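Local coordinates for protein arginine kinase (Cydia pomonella granulosis virus, PDB 6VVG) that probably acts as a viral serine/threonine protein kinase (PK-1) that uses ATP, and binds adenosine monophosphate in its nucleotide pocket, at residues Phe73-Asn78 / Ile90-Ser95; Lys247-Phe252 / His274-Phe279. All coordinates share one frame; numbering follows the deposited sequence.

Contact 1. Residues Phe73-Asn78 / Ile90-Ser95. With AMP (adenosine monophosphate), chain C.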
# COMPACT_ATOMS: atom_id res chain seq x y z
N PHE A 73 -10.70 12.89 -5.42
CA PHE A 73 -9.28 12.59 -5.43
C PHE A 73 -8.72 12.96 -6.81
O PHE A 73 -9.46 13.33 -7.72
CB PHE A 73 -9.02 11.12 -5.09
CG PHE A 73 -9.30 10.79 -3.65
CD1 PHE A 73 -10.57 10.41 -3.24
CD2 PHE A 73 -8.29 10.88 -2.69
CE1 PHE A 73 -10.83 10.12 -1.91
CE2 PHE A 73 -8.55 10.58 -1.36
CZ PHE A 73 -9.82 10.20 -0.97
N ILE A 74 -7.40 12.87 -6.94
CA ILE A 74 -6.69 13.41 -8.10
C ILE A 74 -6.18 12.26 -8.95
O ILE A 74 -5.48 11.36 -8.45
CB ILE A 74 -5.54 14.34 -7.65
CG1 ILE A 74 -6.10 15.44 -6.74
CG2 ILE A 74 -4.84 14.93 -8.85
CD1 ILE A 74 -5.17 16.59 -6.47
N LYS A 75 -6.52 12.28 -10.23
CA LYS A 75 -6.15 11.19 -11.13
C LYS A 75 -4.65 11.25 -11.44
O LYS A 75 -4.09 12.32 -11.70
CB LYS A 75 -6.94 11.26 -12.43
CG LYS A 75 -8.36 11.78 -12.33
CD LYS A 75 -9.31 10.76 -11.73
CE LYS A 75 -10.69 11.36 -11.49
NZ LYS A 75 -10.64 12.78 -11.00
N LEU A 76 -4.01 10.08 -11.43
CA LEU A 76 -2.60 9.95 -11.79
C LEU A 76 -2.51 9.47 -13.23
O LEU A 76 -3.02 8.40 -13.57
CB LEU A 76 -1.89 8.97 -10.85
CG LEU A 76 -0.40 8.77 -11.11
CD1 LEU A 76 0.37 10.00 -10.67
CD2 LEU A 76 0.12 7.52 -10.41
N HIS A 77 -1.84 10.25 -14.07
CA HIS A 77 -1.75 9.93 -15.49
C HIS A 77 -0.48 9.15 -15.82
O HIS A 77 -0.54 8.16 -16.56
CB HIS A 77 -1.82 11.22 -16.31
CG HIS A 77 -3.20 11.80 -16.38
ND1 HIS A 77 -4.24 11.15 -17.02
CD2 HIS A 77 -3.72 12.94 -15.88
CE1 HIS A 77 -5.33 11.88 -16.92
NE2 HIS A 77 -5.05 12.97 -16.24
N ASN A 78 0.66 9.57 -15.28
CA ASN A 78 1.91 8.86 -15.48
C ASN A 78 2.68 8.85 -14.17
O ASN A 78 2.51 9.72 -13.32
CB ASN A 78 2.77 9.50 -16.58
CG ASN A 78 2.03 9.63 -17.89
OD1 ASN A 78 2.14 8.77 -18.77
ND2 ASN A 78 1.27 10.71 -18.04
N ILE A 90 2.83 12.50 -12.70
CA ILE A 90 2.13 13.47 -13.56
C ILE A 90 0.64 13.29 -13.33
O ILE A 90 0.07 12.24 -13.66
CB ILE A 90 2.50 13.29 -15.04
CG1 ILE A 90 4.00 13.49 -15.23
CG2 ILE A 90 1.71 14.28 -15.89
CD1 ILE A 90 4.48 13.25 -16.65
N MET A 91 0.01 14.32 -12.77
CA MET A 91 -1.37 14.26 -12.31
C MET A 91 -2.14 15.45 -12.87
O MET A 91 -1.57 16.40 -13.42
CB MET A 91 -1.45 14.27 -10.78
CG MET A 91 -0.85 15.53 -10.15
SD MET A 91 -0.85 15.49 -8.34
CE MET A 91 0.03 13.97 -8.03
N ASP A 92 -3.46 15.39 -12.73
CA ASP A 92 -4.30 16.50 -13.16
C ASP A 92 -4.00 17.75 -12.34
O ASP A 92 -3.61 17.67 -11.17
CB ASP A 92 -5.78 16.15 -13.01
CG ASP A 92 -6.33 15.34 -14.16
OD1 ASP A 92 -5.78 15.43 -15.28
OD2 ASP A 92 -7.32 14.61 -13.95
N TYR A 93 -4.17 18.91 -12.97
CA TYR A 93 -4.32 20.18 -12.27
C TYR A 93 -5.82 20.39 -12.04
O TYR A 93 -6.58 20.47 -13.00
CB TYR A 93 -3.73 21.34 -13.08
CG TYR A 93 -3.77 22.68 -12.37
CD1 TYR A 93 -4.96 23.35 -12.16
CD2 TYR A 93 -2.60 23.27 -11.90
CE1 TYR A 93 -5.00 24.57 -11.51
CE2 TYR A 93 -2.62 24.49 -11.25
CZ TYR A 93 -3.82 25.13 -11.06
OH TYR A 93 -3.86 26.35 -10.41
N VAL A 94 -6.24 20.46 -10.77
CA VAL A 94 -7.65 20.53 -10.45
C VAL A 94 -8.08 21.90 -9.94
O VAL A 94 -9.23 22.29 -10.17
CB VAL A 94 -8.04 19.43 -9.44
CG1 VAL A 94 -7.84 18.04 -10.04
CG2 VAL A 94 -7.24 19.58 -8.15
N SER A 95 -7.21 22.62 -9.24
CA SER A 95 -7.62 23.91 -8.68
C SER A 95 -6.39 24.69 -8.24
O SER A 95 -5.35 24.11 -7.92
CB SER A 95 -8.57 23.71 -7.49
OG SER A 95 -8.96 24.96 -6.92
P AMP C . 1.35 18.97 -2.76
O1P AMP C . 1.70 19.32 -1.34
O2P AMP C . -0.16 19.03 -2.90
O3P AMP C . 2.04 17.67 -3.11
O5' AMP C . 1.94 20.08 -3.75
C5' AMP C . 2.27 21.37 -3.27
C4' AMP C . 1.25 22.40 -3.68
O4' AMP C . 1.06 22.37 -5.13
C3' AMP C . -0.16 22.21 -3.14
O3' AMP C . -0.30 22.65 -1.79
C2' AMP C . -0.99 23.01 -4.13
O2' AMP C . -0.85 24.40 -3.90
C1' AMP C . -0.29 22.65 -5.44
N9 AMP C . -0.88 21.45 -6.05
C8 AMP C . -0.56 20.20 -5.69
N7 AMP C . -1.29 19.36 -6.43
C5 AMP C . -2.07 20.09 -7.23
C6 AMP C . -3.01 19.73 -8.17
N6 AMP C . -3.48 18.44 -8.64
N1 AMP C . -3.67 20.65 -8.85
C2 AMP C . -3.42 21.96 -8.61
N3 AMP C . -2.50 22.33 -7.69
C4 AMP C . -1.83 21.39 -7.00
O HOH W 1 -8.08 14.64 -10.97
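Ile74 overlaps the start of the kinase hinge with both of its methyls: CG2 rests on Met91 CB at 4.0 Å, while CD1 meets Val94 CG2. Strands 76-82 and 87-92 form the antiparallel hairpin of the N-terminal lobe, and a classic beta bulge interrupts it where His77 and Asn78 both face Ile90. Ile90 O accepts the N-H of both, from His77 N at 2.8 Å and from Asn78 N at 3.2 Å, and Ile90 N returns a bond to Asn78 O. His77 gives NE2-H to Asp92 OD1 (2.7 Å); the oxygen lies almost in the ring plane, but the donor stands 49° out of the carboxylate plane. Lys44 forms a salt bridge with that same oxygen, and His77 ND1 bonds Asp83 of the second subunit, so the imidazole bridges hinge and dimer interface. Beyond the bulge the hinge backbone reads the adenine of AMP: Val94 N donates to N1 at 3.2 Å, and N6 makes a weak bond to Asp92 O. The spacing of these bonds is consistent with Met91 being the gatekeeper; its CG lies between the backbone N and the carbonyl carbon (chi1 61°), on a chain that carries Met91 SD to 4.0 Å from AMP N6. Tyr93 covers AMP C2 with one ring face. A water accepts from Lys75 N and NZ and donates to Asp92 OD2 at 3.1 Å.

Contact 2. Residues Lys247-Phe252 / His274-Phe279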
# COMPACT_ATOMS: atom_id res chain seq x y z
N LYS A 247 -25.60 26.33 16.82
CA LYS A 247 -25.37 25.44 17.95
C LYS A 247 -24.99 24.04 17.47
O LYS A 247 -24.17 23.36 18.10
CB LYS A 247 -26.61 25.38 18.84
CG LYS A 247 -26.97 26.69 19.52
CD LYS A 247 -27.82 26.47 20.77
CE LYS A 247 -29.24 26.05 20.42
NZ LYS A 247 -30.25 27.01 20.96
N LYS A 248 -25.59 23.60 16.36
CA LYS A 248 -25.24 22.29 15.82
C LYS A 248 -23.80 22.27 15.32
O LYS A 248 -23.08 21.29 15.54
CB LYS A 248 -26.20 21.92 14.68
CG LYS A 248 -27.53 21.33 15.15
CD LYS A 248 -28.54 21.30 14.01
CE LYS A 248 -29.88 20.74 14.48
NZ LYS A 248 -30.86 20.60 13.37
N ALA A 249 -23.36 23.35 14.66
CA ALA A 249 -21.98 23.42 14.20
C ALA A 249 -21.01 23.39 15.37
O ALA A 249 -19.96 22.73 15.30
CB ALA A 249 -21.77 24.67 13.36
N ASN A 250 -21.34 24.10 16.45
CA ASN A 250 -20.48 24.06 17.63
C ASN A 250 -20.46 22.66 18.24
O ASN A 250 -19.39 22.12 18.52
CB ASN A 250 -20.95 25.09 18.65
CG ASN A 250 -20.35 26.46 18.40
OD1 ASN A 250 -19.14 26.66 18.53
ND2 ASN A 250 -21.19 27.41 18.01
N ASP A 251 -21.63 22.05 18.42
CA ASP A 251 -21.67 20.71 18.98
C ASP A 251 -20.86 19.73 18.13
O ASP A 251 -20.26 18.79 18.67
CB ASP A 251 -23.11 20.22 19.10
CG ASP A 251 -23.25 19.02 20.01
OD1 ASP A 251 -23.01 19.17 21.23
OD2 ASP A 251 -23.59 17.93 19.51
N PHE A 252 -20.83 19.94 16.81
CA PHE A 252 -20.05 19.07 15.94
C PHE A 252 -18.57 19.13 16.28
O PHE A 252 -17.93 18.09 16.50
CB PHE A 252 -20.29 19.46 14.48
CG PHE A 252 -19.59 18.57 13.49
CD1 PHE A 252 -20.01 17.27 13.28
CD2 PHE A 252 -18.51 19.04 12.76
CE1 PHE A 252 -19.36 16.45 12.37
CE2 PHE A 252 -17.86 18.23 11.85
CZ PHE A 252 -18.29 16.93 11.65
N HIS A 274 -24.18 13.00 12.69
CA HIS A 274 -24.35 14.11 13.61
C HIS A 274 -25.32 15.14 13.03
O HIS A 274 -25.32 15.36 11.81
CB HIS A 274 -23.01 14.78 13.91
CG HIS A 274 -23.08 15.83 14.98
ND1 HIS A 274 -23.38 17.14 14.71
CD2 HIS A 274 -22.92 15.74 16.32
CE1 HIS A 274 -23.39 17.83 15.84
NE2 HIS A 274 -23.11 17.00 16.83
N PRO A 275 -26.16 15.77 13.86
CA PRO A 275 -27.13 16.75 13.32
C PRO A 275 -26.51 17.75 12.35
O PRO A 275 -27.13 18.06 11.33
CB PRO A 275 -27.67 17.43 14.58
CG PRO A 275 -27.66 16.30 15.61
CD PRO A 275 -26.36 15.54 15.31
N PHE A 276 -25.31 18.25 12.64
CA PHE A 276 -24.71 19.26 11.78
C PHE A 276 -24.67 18.81 10.32
O PHE A 276 -24.96 19.60 9.41
CB PHE A 276 -23.30 19.59 12.26
CG PHE A 276 -22.61 20.62 11.42
CD1 PHE A 276 -23.18 21.86 11.21
CD2 PHE A 276 -21.38 20.35 10.84
CE1 PHE A 276 -22.55 22.82 10.45
CE2 PHE A 276 -20.74 21.31 10.07
CZ PHE A 276 -21.32 22.55 9.87
N LEU A 277 -24.31 17.55 10.09
CA LEU A 277 -24.15 17.04 8.74
C LEU A 277 -25.44 16.46 8.16
O LEU A 277 -25.44 16.02 7.01
CB LEU A 277 -23.05 15.97 8.72
CG LEU A 277 -21.70 16.45 9.25
CD1 LEU A 277 -20.63 15.40 9.03
CD2 LEU A 277 -21.29 17.77 8.61
N CYS A 278 -26.52 16.45 8.93
CA CYS A 278 -27.82 15.98 8.47
C CYS A 278 -28.69 17.17 8.05
O CYS A 278 -28.45 18.31 8.43
CB CYS A 278 -28.52 15.18 9.57
SG CYS A 278 -27.63 13.66 9.99
N PHE A 279 -29.69 16.87 7.24
CA PHE A 279 -30.54 17.91 6.66
C PHE A 279 -31.98 17.79 7.14
O PHE A 279 -32.89 18.32 6.50
CB PHE A 279 -30.49 17.84 5.13
O HOH W 2 -30.12 18.42 12.21
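Phe252, Phe276 and His274 bury the most surface here and form an aromatic cluster between residues 247-252 of helix 247-256 and the short 3-10 turn 275-277. The sequence His-Pro-Phe-Leu fits the His-x-aromatic-hydrophobic motif found near the C-terminal boundary of protein kinase domains. A chi1 of -173° sets CG of His274 anti to the backbone N, and the ring beyond it meets Asp251. There NE2 donates to Asp251 OD2 at 2.9 Å, approaching on the anti side of the carboxylate, 23° out of its plane. Its other nitrogen, ND1, accepts the N-H of Phe276 (N to ND1 3.0 Å); the two bonds together fix the ring's rotation and assign the proton to NE2. Asp251 OD2 is shared with Arg255 through a salt bridge. Phe252 CA lies over one face of the imidazole, and Pro275 CD lies over the opposite face. The Phe252 ring turns an edge to His274 in an offset edge-to-face pair, planes 62° apart. Phe276 CD2 lies over one face of the Phe252 ring, toward its rim and 3.7 Å from Phe252 CG, and the Phe276 ring receives Ala249 CA over its own face, 4.0 Å from the ring centroid. Ala249 CB also presses on Phe276 CE1 at 3.5 Å, and Leu277 CD1 touches Phe252 CE1. At the surface Lys248 runs extended across Pro275 CB, and its NZ shares a water with Pro275 O. The cluster is closed in by three helices of the C-terminal lobe: 115-133 packs Ile122 on Phe276 and Leu277, 192-208 brings Ala203 to Phe252 and Leu207 to Phe276, and 268-272 sets Ile271 against Phe252 and Leu277.

In the fold
The two contacts lie on opposite sides of the chain's centre, with centres about 33 Å apart and nearest atoms about 16 Å apart, without touching. Along the chain, contact 1 is complete before contact 2 starts. The first belongs to the five-stranded antiparallel sheet of the N-terminal lobe and to the hinge leading out of it; the second joins helix 247-256 to the C-terminal tail in the helical lobe, and no helix or strand is shared. Both fall within one protein kinase domain. Contact 1 meets the nucleotide and the second subunit, whereas contact 2 lies away from the nucleotide pocket and holds residues 274-277, close to the C-terminus, against the helical lobe.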